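PDB 7BYS: galactan 1,3-beta-galactosidase from Phanerochaete chrysosporium, which probably hydrolyses beta-1,3-linked galactan as a family 43 exo-acting glycoside hydrolase and carries a calcium-binding family 35 carbohydrate-binding module. Local coordinates for residues Glu308-Gln313 with Asp420-Ile425; Val332-His337 with Ser415-Asp420; Gly350-Val355 with Pro396-Leu401; Leu357-Gly362 with Asp382-Gly387; Arg367-Ser372 with Ile408-Gly413. All coordinates share one frame; numbering follows the deposited sequence.

Contact 1: Glu308-Gln313 with Asp420-Ile425. With CA (calcium ion), chain F.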
# COMPACT_ATOMS: atom_id res chain seq x y z
N GLU A 308 26.39 1.81 -7.94
CA GLU A 308 26.33 3.14 -7.34
C GLU A 308 26.33 4.20 -8.43
O GLU A 308 27.13 4.14 -9.37
CB GLU A 308 27.53 3.36 -6.42
CG GLU A 308 27.58 2.41 -5.23
CD GLU A 308 26.46 2.62 -4.22
OE1 GLU A 308 25.87 3.72 -4.17
OE2 GLU A 308 26.17 1.68 -3.48
N ALA A 309 25.44 5.19 -8.31
CA ALA A 309 25.39 6.26 -9.29
C ALA A 309 26.71 7.02 -9.36
O ALA A 309 27.15 7.43 -10.44
CB ALA A 309 24.24 7.22 -8.96
N GLU A 310 27.37 7.19 -8.21
CA GLU A 310 28.60 7.97 -8.16
C GLU A 310 29.76 7.28 -8.86
O GLU A 310 30.77 7.93 -9.13
CB GLU A 310 28.94 8.34 -6.71
CG GLU A 310 29.17 7.15 -5.79
CD GLU A 310 27.91 6.66 -5.10
OE1 GLU A 310 26.79 6.90 -5.62
OE2 GLU A 310 28.05 6.05 -4.02
N ASN A 311 29.64 5.99 -9.14
CA ASN A 311 30.64 5.28 -9.94
C ASN A 311 30.34 5.34 -11.43
O ASN A 311 31.13 4.83 -12.23
CB ASN A 311 30.75 3.82 -9.47
CG ASN A 311 31.34 3.70 -8.09
OD1 ASN A 311 32.09 4.58 -7.65
ND2 ASN A 311 31.00 2.62 -7.39
N GLY A 312 29.23 5.97 -11.82
CA GLY A 312 28.90 6.13 -13.21
C GLY A 312 29.64 7.30 -13.83
O GLY A 312 30.40 8.02 -13.17
N GLN A 313 29.41 7.49 -15.12
CA GLN A 313 30.08 8.53 -15.89
C GLN A 313 29.15 9.73 -15.95
O GLN A 313 28.07 9.68 -16.57
CB GLN A 313 30.43 8.01 -17.28
CG GLN A 313 31.65 7.06 -17.31
CD GLN A 313 31.59 5.93 -16.27
OE1 GLN A 313 30.87 4.95 -16.44
NE2 GLN A 313 32.37 6.08 -15.19
N ASP A 420 18.04 13.35 -6.73
CA ASP A 420 19.41 12.88 -6.57
C ASP A 420 19.46 11.36 -6.59
O ASP A 420 18.73 10.70 -5.84
CB ASP A 420 20.00 13.41 -5.26
CG ASP A 420 20.10 14.92 -5.23
OD1 ASP A 420 20.12 15.54 -6.31
OD2 ASP A 420 20.18 15.49 -4.12
N LEU A 421 20.33 10.79 -7.42
CA LEU A 421 20.37 9.34 -7.63
C LEU A 421 21.48 8.72 -6.79
O LEU A 421 22.65 9.07 -6.95
CB LEU A 421 20.56 9.02 -9.11
CG LEU A 421 20.37 7.55 -9.49
CD1 LEU A 421 18.91 7.09 -9.32
CD2 LEU A 421 20.83 7.32 -10.93
N ASP A 422 21.10 7.79 -5.91
CA ASP A 422 22.02 7.12 -5.00
C ASP A 422 22.65 5.89 -5.65
O ASP A 422 23.88 5.75 -5.67
CB ASP A 422 21.26 6.71 -3.74
CG ASP A 422 22.13 6.07 -2.69
OD1 ASP A 422 23.36 6.01 -2.85
OD2 ASP A 422 21.57 5.60 -1.67
N LYS A 423 21.82 4.99 -6.15
CA LYS A 423 22.27 3.75 -6.77
C LYS A 423 21.08 3.15 -7.51
O LYS A 423 19.94 3.63 -7.38
CB LYS A 423 22.80 2.74 -5.74
CG LYS A 423 21.77 2.30 -4.69
CD LYS A 423 22.30 1.11 -3.90
CE LYS A 423 21.23 0.51 -3.02
NZ LYS A 423 21.68 -0.82 -2.50
N ILE A 424 21.34 2.10 -8.28
CA ILE A 424 20.30 1.29 -8.89
C ILE A 424 20.57 -0.16 -8.52
O ILE A 424 21.71 -0.55 -8.25
CB ILE A 424 20.19 1.47 -10.43
CG1 ILE A 424 21.39 0.84 -11.17
CG2 ILE A 424 20.03 2.94 -10.79
CD1 ILE A 424 21.26 0.87 -12.69
N ILE A 425 19.51 -0.96 -8.48
CA ILE A 425 19.62 -2.40 -8.32
C ILE A 425 18.91 -3.05 -9.49
O ILE A 425 17.72 -2.78 -9.74
CB ILE A 425 19.06 -2.91 -6.98
CG1 ILE A 425 19.67 -2.15 -5.80
CG2 ILE A 425 19.31 -4.42 -6.86
CD1 ILE A 425 19.18 -2.63 -4.42
CA CA F . 25.51 5.95 -3.72
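Strand 420-425 runs antiparallel to the last residue of strand 305-308, where E308 and K423 form a non-hydrogen-bonded pair. The first segment then leaves the sheet in a 3-10 turn, 309-311. One backbone bond spans the junction: A309 N donates to D422 O over 3.1 Å at 160°, with the nitrogen well above the carbonyl plane. D422 and K423 both face Y358, which makes them a classic beta bulge. The side chains converge on a calcium ion. E308 bends at its second torsion and brings OE1 to 2.3 Å from CA. E310 has CG in the crowded position between backbone N and carbonyl carbon, chi1 61°, and grips CA with both carboxylate oxygens, OE1 at 2.5 Å and OE2 at 2.6 Å. D422 chelates through main chain and side chain together, because CG anti to its backbone N (chi1 -177°) lies beside the carbonyl carbon; D422 O is 2.5 Å and OD1 2.3 Å from CA. D422 O therefore serves A309 and the metal at once. Apart from the metal, A309 CB packs against L421 CG at 3.9 Å, while the stem of K423 lies alongside E308 with the charged ends apart. The main-chain oxygens of S327 and K330 complete a seven-oxygen shell, consistent with the structural calcium site of beta-sandwich carbohydrate-binding modules.

Contact 2: Val332-His337 with Ser415-Asp420. With NAG (2-acetamido-2-deoxy-beta-D-glucopyranose), chain E.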
# COMPACT_ATOMS: atom_id res chain seq x y z
N VAL A 332 24.50 11.19 -6.90
CA VAL A 332 24.70 12.12 -8.01
C VAL A 332 23.57 13.15 -7.97
O VAL A 332 22.39 12.79 -8.02
CB VAL A 332 24.75 11.39 -9.36
CG1 VAL A 332 24.81 12.41 -10.51
CG2 VAL A 332 25.96 10.48 -9.41
N GLY A 333 23.95 14.42 -7.86
CA GLY A 333 23.02 15.52 -7.88
C GLY A 333 23.14 16.34 -9.15
O GLY A 333 23.92 16.05 -10.05
N TYR A 334 22.32 17.38 -9.22
CA TYR A 334 22.25 18.24 -10.40
C TYR A 334 22.02 17.42 -11.67
O TYR A 334 22.62 17.66 -12.73
CB TYR A 334 23.45 19.20 -10.47
CG TYR A 334 23.52 20.12 -9.26
CD1 TYR A 334 23.95 19.65 -8.02
CD2 TYR A 334 23.11 21.45 -9.35
CE1 TYR A 334 24.00 20.48 -6.92
CE2 TYR A 334 23.16 22.28 -8.24
CZ TYR A 334 23.60 21.79 -7.03
OH TYR A 334 23.65 22.62 -5.93
N LEU A 335 21.15 16.41 -11.55
CA LEU A 335 20.72 15.61 -12.68
C LEU A 335 19.52 16.26 -13.33
O LEU A 335 18.67 16.85 -12.66
CB LEU A 335 20.32 14.20 -12.23
CG LEU A 335 21.48 13.27 -11.94
CD1 LEU A 335 20.93 11.97 -11.33
CD2 LEU A 335 22.32 13.00 -13.19
N GLY A 336 19.44 16.13 -14.65
CA GLY A 336 18.52 16.92 -15.42
C GLY A 336 19.07 18.32 -15.58
O GLY A 336 20.12 18.67 -15.04
N HIS A 337 18.34 19.13 -16.34
CA HIS A 337 18.74 20.51 -16.58
C HIS A 337 20.20 20.57 -17.01
O HIS A 337 21.01 21.34 -16.48
CB HIS A 337 18.48 21.37 -15.33
CG HIS A 337 18.54 22.84 -15.58
ND1 HIS A 337 19.72 23.54 -15.64
CD2 HIS A 337 17.55 23.75 -15.78
CE1 HIS A 337 19.46 24.82 -15.87
NE2 HIS A 337 18.15 24.97 -15.96
N SER A 415 14.26 19.38 -18.89
CA SER A 415 14.50 20.75 -18.47
C SER A 415 14.54 20.88 -16.95
O SER A 415 15.28 21.72 -16.42
CB SER A 415 13.39 21.65 -19.03
OG SER A 415 13.74 23.01 -18.93
N ASN A 416 13.75 20.08 -16.25
CA ASN A 416 13.67 20.11 -14.80
C ASN A 416 14.77 19.25 -14.18
O ASN A 416 15.28 18.31 -14.80
CB ASN A 416 12.31 19.57 -14.36
CG ASN A 416 12.00 18.19 -14.95
OD1 ASN A 416 12.09 17.99 -16.16
ND2 ASN A 416 11.64 17.24 -14.10
N TYR A 417 15.12 19.57 -12.94
CA TYR A 417 16.04 18.72 -12.19
C TYR A 417 15.34 17.45 -11.73
O TYR A 417 14.23 17.48 -11.19
CB TYR A 417 16.56 19.47 -10.96
CG TYR A 417 17.60 20.52 -11.27
CD1 TYR A 417 18.88 20.16 -11.64
CD2 TYR A 417 17.29 21.87 -11.20
CE1 TYR A 417 19.84 21.12 -11.92
CE2 TYR A 417 18.24 22.84 -11.48
CZ TYR A 417 19.51 22.46 -11.84
OH TYR A 417 20.45 23.42 -12.12
N ALA A 418 16.01 16.31 -11.95
CA ALA A 418 15.57 15.04 -11.40
C ALA A 418 15.94 14.97 -9.92
O ALA A 418 16.62 15.84 -9.39
CB ALA A 418 16.23 13.87 -12.14
N ALA A 419 15.49 13.90 -9.26
CA ALA A 419 15.95 13.70 -7.90
C ALA A 419 17.41 13.24 -7.89
O ALA A 419 17.97 12.83 -8.91
CB ALA A 419 15.08 12.66 -7.17
N ASP A 420 18.04 13.35 -6.73
CA ASP A 420 19.41 12.88 -6.57
C ASP A 420 19.46 11.36 -6.59
O ASP A 420 18.73 10.70 -5.84
CB ASP A 420 20.00 13.41 -5.26
CG ASP A 420 20.10 14.92 -5.23
OD1 ASP A 420 20.12 15.54 -6.31
OD2 ASP A 420 20.18 15.49 -4.12
C1 NAG E . 8.19 15.92 -13.87
C2 NAG E . 6.71 16.17 -14.12
C3 NAG E . 6.41 17.62 -14.23
C4 NAG E . 6.89 18.39 -13.04
C5 NAG E . 8.38 18.16 -12.80
C6 NAG E . 8.78 18.83 -11.51
C7 NAG E . 5.33 14.40 -15.37
C8 NAG E . 4.95 13.67 -16.67
N2 NAG E . 6.34 15.46 -15.39
O3 NAG E . 4.97 17.78 -14.35
O4 NAG E . 6.69 19.79 -13.23
O5 NAG E . 8.68 16.73 -12.69
O6 NAG E . 10.16 18.68 -11.33
O7 NAG E . 4.81 14.10 -14.35
O HOH W 1 19.39 16.06 -9.09
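A single direct backbone hydrogen bond joins the segments: A418 N reaches L335 O at 2.8 Å with an N-H...O angle of 147°, the donor standing above the carbonyl plane. G336 adds a CA-H...O contact to N416 O, and a side chain on G336 would collide with that oxygen. A water accepts from L335 N at 3.0 Å and also lies within bonding distance of A418 O and D420 OD1, which compete with other atoms for its protons. Among the aromatic contacts, H337 CB sits over one face of the Y417 ring, 3.8 Å from its centroid and 15° off the normal. The imidazole plane is tilted only 21° from that ring, but the centroids are 4.9 Å apart, so the two rings barely overlap. S415 O meets the imidazole edge, 3.1 Å from H337 CD2. Y334 CD2 touches Y417 CE1 obliquely at 4.2 Å. An alanine in place of Y417 would probably cost H337 and Y334 this shared support and loosen the loop there. Among aliphatic side chains, L335 CB is 4.1 Å from A418 CB. N416 ND2 is held chiefly by N368 OD1 and bonds only weakly to O6 of the N-linked NAG, at 3.5 Å. Y334 and D420 bind beta-D-galactose in another structure of this protein, consistent with these loops lining part of the galactose site. V332 bonds to L421 of strand 420-426, A418 packs on V369 of strand 367-373, and D420 bonds to A360 of strand 352-360.

Contact 3: Gly350-Val355 with Pro396-Leu401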
# COMPACT_ATOMS: atom_id res chain seq x y z
N GLY A 350 20.01 -10.66 -20.90
CA GLY A 350 19.03 -10.23 -21.89
C GLY A 350 17.63 -10.26 -21.33
O GLY A 350 17.37 -10.65 -20.18
N GLY A 351 16.69 -9.83 -22.16
CA GLY A 351 15.30 -9.79 -21.78
C GLY A 351 14.97 -8.60 -20.90
O GLY A 351 15.74 -7.64 -20.76
N SER A 352 13.79 -8.68 -20.29
CA SER A 352 13.27 -7.58 -19.49
C SER A 352 13.64 -7.76 -18.03
O SER A 352 13.57 -8.86 -17.48
CB SER A 352 11.75 -7.49 -19.65
OG SER A 352 11.20 -6.62 -18.69
N HIS A 353 14.04 -6.66 -17.39
CA HIS A 353 14.49 -6.70 -16.01
C HIS A 353 13.92 -5.52 -15.24
O HIS A 353 13.94 -4.39 -15.72
CB HIS A 353 16.02 -6.68 -15.94
CG HIS A 353 16.63 -7.94 -16.45
ND1 HIS A 353 17.06 -8.95 -15.62
CD2 HIS A 353 16.86 -8.37 -17.72
CE1 HIS A 353 17.54 -9.95 -16.34
NE2 HIS A 353 17.42 -9.62 -17.62
N TRP A 354 13.42 -5.81 -14.04
CA TRP A 354 13.07 -4.74 -13.11
C TRP A 354 14.33 -4.10 -12.56
O TRP A 354 15.26 -4.80 -12.14
CB TRP A 354 12.24 -5.31 -11.96
CG TRP A 354 10.83 -5.52 -12.35
CD1 TRP A 354 10.20 -6.72 -12.49
CD2 TRP A 354 9.86 -4.51 -12.66
NE1 TRP A 354 8.89 -6.52 -12.86
CE2 TRP A 354 8.66 -5.17 -12.96
CE3 TRP A 354 9.89 -3.11 -12.67
CZ2 TRP A 354 7.50 -4.49 -13.30
CZ3 TRP A 354 8.73 -2.43 -13.01
CH2 TRP A 354 7.55 -3.12 -13.32
N VAL A 355 14.36 -2.77 -12.55
CA VAL A 355 15.47 -2.01 -11.99
C VAL A 355 14.91 -1.05 -10.95
O VAL A 355 13.99 -0.29 -11.24
CB VAL A 355 16.23 -1.26 -13.10
CG1 VAL A 355 17.41 -0.50 -12.52
CG2 VAL A 355 16.69 -2.23 -14.20
N PRO A 396 10.52 1.50 -9.06
CA PRO A 396 10.95 0.52 -10.06
C PRO A 396 10.64 0.95 -11.48
O PRO A 396 9.68 1.69 -11.75
CB PRO A 396 10.10 -0.70 -9.71
CG PRO A 396 8.79 -0.09 -9.27
CD PRO A 396 9.18 1.18 -8.51
N VAL A 397 11.47 0.46 -12.41
CA VAL A 397 11.24 0.61 -13.84
C VAL A 397 11.67 -0.68 -14.53
O VAL A 397 12.69 -1.27 -14.17
CB VAL A 397 11.93 1.87 -14.41
CG1 VAL A 397 13.44 1.79 -14.28
CG2 VAL A 397 11.51 2.10 -15.87
N LYS A 398 10.87 -1.13 -15.49
CA LYS A 398 11.14 -2.36 -16.22
C LYS A 398 11.89 -2.01 -17.50
O LYS A 398 11.37 -1.29 -18.36
CB LYS A 398 9.84 -3.09 -16.55
CG LYS A 398 10.04 -4.58 -16.81
CD LYS A 398 8.71 -5.34 -16.77
CE LYS A 398 7.73 -4.75 -17.77
NZ LYS A 398 6.40 -4.48 -17.15
N LEU A 399 13.12 -2.51 -17.63
CA LEU A 399 14.00 -2.15 -18.74
C LEU A 399 14.36 -3.37 -19.56
O LEU A 399 14.65 -4.44 -19.02
CB LEU A 399 15.28 -1.50 -18.22
CG LEU A 399 15.10 -0.21 -17.41
CD1 LEU A 399 16.43 0.35 -16.96
CD2 LEU A 399 14.33 0.84 -18.21
N ASN A 400 14.37 -3.20 -20.89
CA ASN A 400 14.83 -4.24 -21.81
C ASN A 400 16.33 -4.10 -21.99
O ASN A 400 16.81 -3.10 -22.53
CB ASN A 400 14.12 -4.11 -23.15
CG ASN A 400 12.70 -4.65 -23.11
OD1 ASN A 400 12.41 -5.61 -22.40
ND2 ASN A 400 11.81 -4.02 -23.86
N LEU A 401 17.08 -5.12 -21.56
CA LEU A 401 18.53 -5.13 -21.62
C LEU A 401 18.99 -6.18 -22.62
O LEU A 401 18.24 -7.08 -23.02
CB LEU A 401 19.13 -5.43 -20.24
CG LEU A 401 18.69 -4.55 -19.08
CD1 LEU A 401 19.28 -5.04 -17.77
CD2 LEU A 401 19.12 -3.12 -19.36
O HOH W 2 10.14 -4.86 -20.63
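The indole of W354 carries the K398 side chain over one face: K398 CB lies 3.8 Å from the centroid of the six-membered ring and 12° off its normal, a CH-pi contact, with CD farther toward the rim. V397 N meets the indole edge in plane, and P396 CB approaches W354 CE3 obliquely at 3.8 Å. The other flat group, the H353 imidazole, donates from NE2 to G350 O at 2.8 Å, with the oxygen nearly in the ring plane; ND1 is taken by Y427 O. The backbones form an antiparallel pair in the four-stranded sheet of the carbohydrate-binding beta sandwich, with 392-402 as an outermost strand and strand directions 146° apart. H353 N to L399 O and L399 N to H353 O both measure 2.8 Å, and V355 and V397 repeat this reciprocal hydrogen bonding. V355 CG2 meets L399 CD1 at 3.8 Å on the face where L399 packs on V371 of the other sheet and V355 on I424 of its own. On the W354 side of the sheet, S352 OG, anti to its backbone N, presses against K398 CG at 3.0 Å, and a water that donates to N400 OD1 bonds to the same hydroxyl.

Contact 4: Leu357-Gly362 with Asp382-Gly387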
# COMPACT_ATOMS: atom_id res chain seq x y z
N LEU A 357 15.38 2.19 -8.72
CA LEU A 357 16.12 3.44 -8.68
C LEU A 357 16.04 3.99 -7.26
O LEU A 357 14.95 4.33 -6.78
CB LEU A 357 15.56 4.45 -9.68
CG LEU A 357 15.25 3.97 -11.10
CD1 LEU A 357 14.72 5.12 -11.95
CD2 LEU A 357 16.47 3.33 -11.73
N TYR A 358 17.19 4.06 -6.58
CA TYR A 358 17.27 4.60 -5.22
C TYR A 358 17.66 6.07 -5.31
O TYR A 358 18.70 6.42 -5.87
CB TYR A 358 18.29 3.83 -4.40
CG TYR A 358 17.80 2.48 -3.95
CD1 TYR A 358 17.62 1.43 -4.85
CD2 TYR A 358 17.50 2.25 -2.61
CE1 TYR A 358 17.13 0.20 -4.43
CE2 TYR A 358 17.02 1.03 -2.18
CZ TYR A 358 16.84 0.02 -3.10
OH TYR A 358 16.36 -1.20 -2.64
N PHE A 359 16.81 6.94 -4.78
CA PHE A 359 16.99 8.38 -4.96
C PHE A 359 16.55 9.09 -3.68
O PHE A 359 15.83 8.54 -2.85
CB PHE A 359 16.14 8.88 -6.14
CG PHE A 359 14.66 8.76 -5.87
CD1 PHE A 359 13.98 9.80 -5.26
CD2 PHE A 359 13.99 7.58 -6.15
CE1 PHE A 359 12.63 9.67 -4.97
CE2 PHE A 359 12.64 7.45 -5.87
CZ PHE A 359 11.97 8.50 -5.27
N ALA A 360 16.97 10.35 -3.55
CA ALA A 360 16.47 11.24 -2.51
C ALA A 360 15.83 12.44 -3.19
O ALA A 360 16.39 12.99 -4.14
CB ALA A 360 17.60 11.69 -1.58
N ASN A 361 14.66 12.84 -2.71
CA ASN A 361 13.96 14.00 -3.26
C ASN A 361 13.44 14.80 -2.06
O ASN A 361 12.40 14.45 -1.49
CB ASN A 361 12.83 13.57 -4.18
CG ASN A 361 11.95 14.73 -4.62
OD1 ASN A 361 12.29 15.90 -4.44
ND2 ASN A 361 10.82 14.40 -5.22
N GLY A 362 14.15 15.86 -1.70
CA GLY A 362 13.75 16.66 -0.56
C GLY A 362 12.66 17.67 -0.81
O GLY A 362 12.34 18.44 0.11
N ASP A 382 8.58 8.54 -12.39
CA ASP A 382 8.16 9.43 -11.32
C ASP A 382 8.98 9.17 -10.06
O ASP A 382 9.21 8.02 -9.68
CB ASP A 382 6.70 9.16 -10.96
CG ASP A 382 5.74 9.58 -12.04
OD1 ASP A 382 5.99 10.61 -12.71
OD2 ASP A 382 4.72 8.86 -12.22
N GLN A 383 9.39 10.26 -9.40
CA GLN A 383 10.18 10.21 -8.17
C GLN A 383 9.44 10.95 -7.07
O GLN A 383 9.55 12.18 -6.94
CB GLN A 383 11.58 10.78 -8.41
CG GLN A 383 12.36 9.96 -9.40
CD GLN A 383 13.70 10.58 -9.74
OE1 GLN A 383 13.77 11.73 -10.16
NE2 GLN A 383 14.77 9.83 -9.52
N PRO A 384 8.67 10.24 -6.24
CA PRO A 384 7.95 10.89 -5.15
C PRO A 384 8.90 11.65 -4.23
O PRO A 384 10.10 11.35 -4.14
CB PRO A 384 7.29 9.72 -4.40
CG PRO A 384 7.18 8.62 -5.42
CD PRO A 384 8.39 8.79 -6.33
N ASP A 385 8.34 12.63 -3.51
CA ASP A 385 9.07 13.22 -2.40
C ASP A 385 9.50 12.11 -1.45
O ASP A 385 8.72 11.21 -1.14
CB ASP A 385 8.18 14.23 -1.66
CG ASP A 385 6.85 13.63 -1.22
OD1 ASP A 385 6.02 13.29 -2.09
OD2 ASP A 385 6.63 13.53 0.01
N SER A 386 10.76 12.13 -1.03
CA SER A 386 11.26 11.03 -0.22
C SER A 386 11.24 11.32 1.28
O SER A 386 11.48 10.39 2.07
CB SER A 386 12.66 10.62 -0.68
OG SER A 386 13.58 11.63 -0.30
N GLY A 387 10.94 12.55 1.69
CA GLY A 387 10.92 12.94 3.09
C GLY A 387 12.03 13.90 3.46
O GLY A 387 11.92 14.59 4.48
O HOH W 3 10.56 15.38 0.89
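Strand 379-383 belongs to one sheet of the carbohydrate-binding beta sandwich and strand 352-360 to the other; here the end of the former and the loop beyond it close over the end of the latter. Q383 covers F359: its CB stands over one ring face, 4.0 Å from the centroid and 19° off the normal, and its extended chain slides past the ring until the amide, tilted 43° to it, lies by F359 CB and CG. Q383 OE1 takes A419 N, while Q383 O accepts from N361 ND2 at 3.1 Å. P384 works at the rim of the same ring, with CD 3.7 Å from F359 CZ and its carbonyl oxygen in the ring plane, 3.1 Å from F359 CE1. That oxygen also receives a weak bond from N361 ND2. The same ND2 donates to T365 O, and N361 OD1 accepts from D363 N, so both ends of the amide are held. The D385 carboxylate salt-bridges R237 and hydrogen-bonds the Y240 hydroxyl, both of helix 237-240 in the catalytic part, tying the two modules together. S386 then makes a reciprocal pair with the N361 backbone. Its OG accepts N361 N at 2.9 Å, almost straight at 169°, and its own N donates to a lone pair of N361 O at 2.9 Å. S386 OG also bonds to V391 O. G387, whose positive phi suits glycine, gives its N-H at 3.0 Å to a water that donates to N361 O over 3.1 Å.

Contact 5: Arg367-Ser372 with Ile408-Gly413. With NAG (2-acetamido-2-deoxy-beta-D-glucopyranose), chain E.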
# COMPACT_ATOMS: atom_id res chain seq x y z
N ARG A 367 9.41 14.76 -8.34
CA ARG A 367 10.26 15.00 -9.49
C ARG A 367 10.11 13.82 -10.44
O ARG A 367 9.31 12.91 -10.21
CB ARG A 367 11.72 15.19 -9.04
CG ARG A 367 11.92 16.41 -8.18
CD ARG A 367 13.39 16.68 -7.99
NE ARG A 367 13.63 17.80 -7.09
CZ ARG A 367 14.80 18.41 -6.94
NH1 ARG A 367 15.85 18.03 -7.66
NH2 ARG A 367 14.91 19.41 -6.08
N ASN A 368 10.90 13.82 -11.51
CA ASN A 368 10.98 12.64 -12.36
C ASN A 368 12.35 12.61 -13.00
O ASN A 368 13.11 13.57 -12.93
CB ASN A 368 9.90 12.65 -13.44
CG ASN A 368 9.65 14.01 -13.92
OD1 ASN A 368 10.49 14.59 -14.60
ND2 ASN A 368 8.51 14.57 -13.54
N VAL A 369 12.66 11.47 -13.61
CA VAL A 369 13.97 11.26 -14.22
C VAL A 369 13.76 10.52 -15.53
O VAL A 369 12.96 9.58 -15.61
CB VAL A 369 14.94 10.52 -13.26
CG1 VAL A 369 14.47 9.09 -12.98
CG2 VAL A 369 16.38 10.55 -13.82
N THR A 370 14.46 10.96 -16.58
CA THR A 370 14.47 10.22 -17.83
C THR A 370 15.47 9.07 -17.74
O THR A 370 16.55 9.21 -17.16
CB THR A 370 14.87 11.13 -18.99
OG1 THR A 370 16.19 11.63 -18.75
CG2 THR A 370 13.90 12.28 -19.16
N VAL A 371 15.10 7.93 -18.33
CA VAL A 371 15.92 6.72 -18.32
C VAL A 371 16.02 6.20 -19.75
O VAL A 371 14.99 5.94 -20.39
CB VAL A 371 15.34 5.64 -17.39
CG1 VAL A 371 16.24 4.42 -17.35
CG2 VAL A 371 15.12 6.19 -15.97
N SER A 372 17.24 6.05 -20.24
CA SER A 372 17.50 5.58 -21.60
C SER A 372 18.48 4.42 -21.53
O SER A 372 19.53 4.53 -20.88
CB SER A 372 18.10 6.72 -22.41
OG SER A 372 18.75 6.24 -23.58
N ILE A 408 22.93 2.56 -18.96
CA ILE A 408 21.68 3.21 -18.61
C ILE A 408 21.99 4.67 -18.29
O ILE A 408 22.80 4.94 -17.40
CB ILE A 408 20.97 2.54 -17.43
CG1 ILE A 408 20.83 1.03 -17.66
CG2 ILE A 408 19.61 3.17 -17.21
CD1 ILE A 408 20.35 0.26 -16.42
N THR A 409 21.35 5.59 -19.00
CA THR A 409 21.62 7.02 -18.86
C THR A 409 20.43 7.69 -18.19
O THR A 409 19.28 7.49 -18.60
CB THR A 409 21.90 7.66 -20.22
OG1 THR A 409 23.12 7.13 -20.75
CG2 THR A 409 22.06 9.16 -20.07
N PHE A 410 20.71 8.50 -17.17
CA PHE A 410 19.70 9.20 -16.38
C PHE A 410 19.84 10.70 -16.56
O PHE A 410 20.95 11.24 -16.49
CB PHE A 410 19.86 8.85 -14.90
CG PHE A 410 19.69 7.40 -14.60
CD1 PHE A 410 18.43 6.89 -14.31
CD2 PHE A 410 20.78 6.54 -14.60
CE1 PHE A 410 18.26 5.54 -14.04
CE2 PHE A 410 20.61 5.20 -14.33
CZ PHE A 410 19.35 4.70 -14.05
N GLY A 411 18.71 11.37 -16.79
CA GLY A 411 18.63 12.81 -16.77
C GLY A 411 18.82 13.51 -18.09
O GLY A 411 18.78 14.74 -18.12
N SER A 412 19.03 12.77 -19.18
CA SER A 412 19.14 13.42 -20.48
C SER A 412 17.80 14.00 -20.91
O SER A 412 16.74 13.45 -20.61
CB SER A 412 19.66 12.43 -21.53
OG SER A 412 18.71 11.42 -21.81
N GLY A 413 17.87 15.13 -21.60
CA GLY A 413 16.70 15.69 -22.26
C GLY A 413 15.55 16.06 -21.36
O GLY A 413 14.39 15.91 -21.75
C1 NAG E . 8.19 15.92 -13.87
C2 NAG E . 6.71 16.17 -14.12
C3 NAG E . 6.41 17.62 -14.23
C4 NAG E . 6.89 18.39 -13.04
C5 NAG E . 8.38 18.16 -12.80
C6 NAG E . 8.78 18.83 -11.51
C7 NAG E . 5.33 14.40 -15.37
C8 NAG E . 4.95 13.67 -16.67
N2 NAG E . 6.34 15.46 -15.39
O3 NAG E . 4.97 17.78 -14.35
O4 NAG E . 6.69 19.79 -13.23
O5 NAG E . 8.68 16.73 -12.69
O6 NAG E . 10.16 18.68 -11.33
O7 NAG E . 4.81 14.10 -14.35
O HOH W 4 21.86 4.90 -22.53
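Strands 367-373 and 405-410 are antiparallel neighbours in the five-stranded sheet of the carbohydrate-binding beta sandwich, their local axes 160° apart. S372 and T409 form the hydrogen-bonded pair, S372 N to T409 O at 3.0 Å and T409 N to S372 O at 2.8 Å. V371 and F410 form the non-hydrogen-bonded pair and lie side by side, V371 CG2 3.7 Å from F410 CE1; V371 CG1 meets I408 CG2 at 3.6 Å, and V369 CG2 sits at the edge of the F410 ring. This apolar face looks toward L421 and I424 of the other sheet. Where the strand ends, G411 N bonds to a lone pair of T370 O at 3.1 Å, and the backbone turn at G411, phi 93°, calls for glycine. T370 OG1, between its backbone N and carbonyl carbon, donates to a lone pair of S412 O at 2.7 Å and takes a weak second bond from G411 N. An alanine at T370 would remove this hydroxyl and would probably loosen the turn at 411-412. At the strand start, R367 binds beta-D-galactose in another structure of this protein, and N368 ND2 is joined covalently to NAG C1 at 1.4 Å.

How the contacts relate
From the N terminus, 308-313 opens the widest loop, which contact 1 closes at 420-425, so all the others nest inside it. Contact 2 lies within it, from 332-337 to 415-420, sharing D420 with contact 1. Inside contact 2, contact 3 encloses contact 4, and contact 5 crosses both, because 367-372 lies within their loops while 408-413 follows them. Contacts 1 and 3 pair strands of the four-stranded sheet and contact 5 pairs strands of the five-stranded one. Contact 4 bridges the two sheets at one end. L399, I408 and V371 join contacts 3 and 5 through the core, and R367 and N368 bind contact 5 to the 415-420 loop.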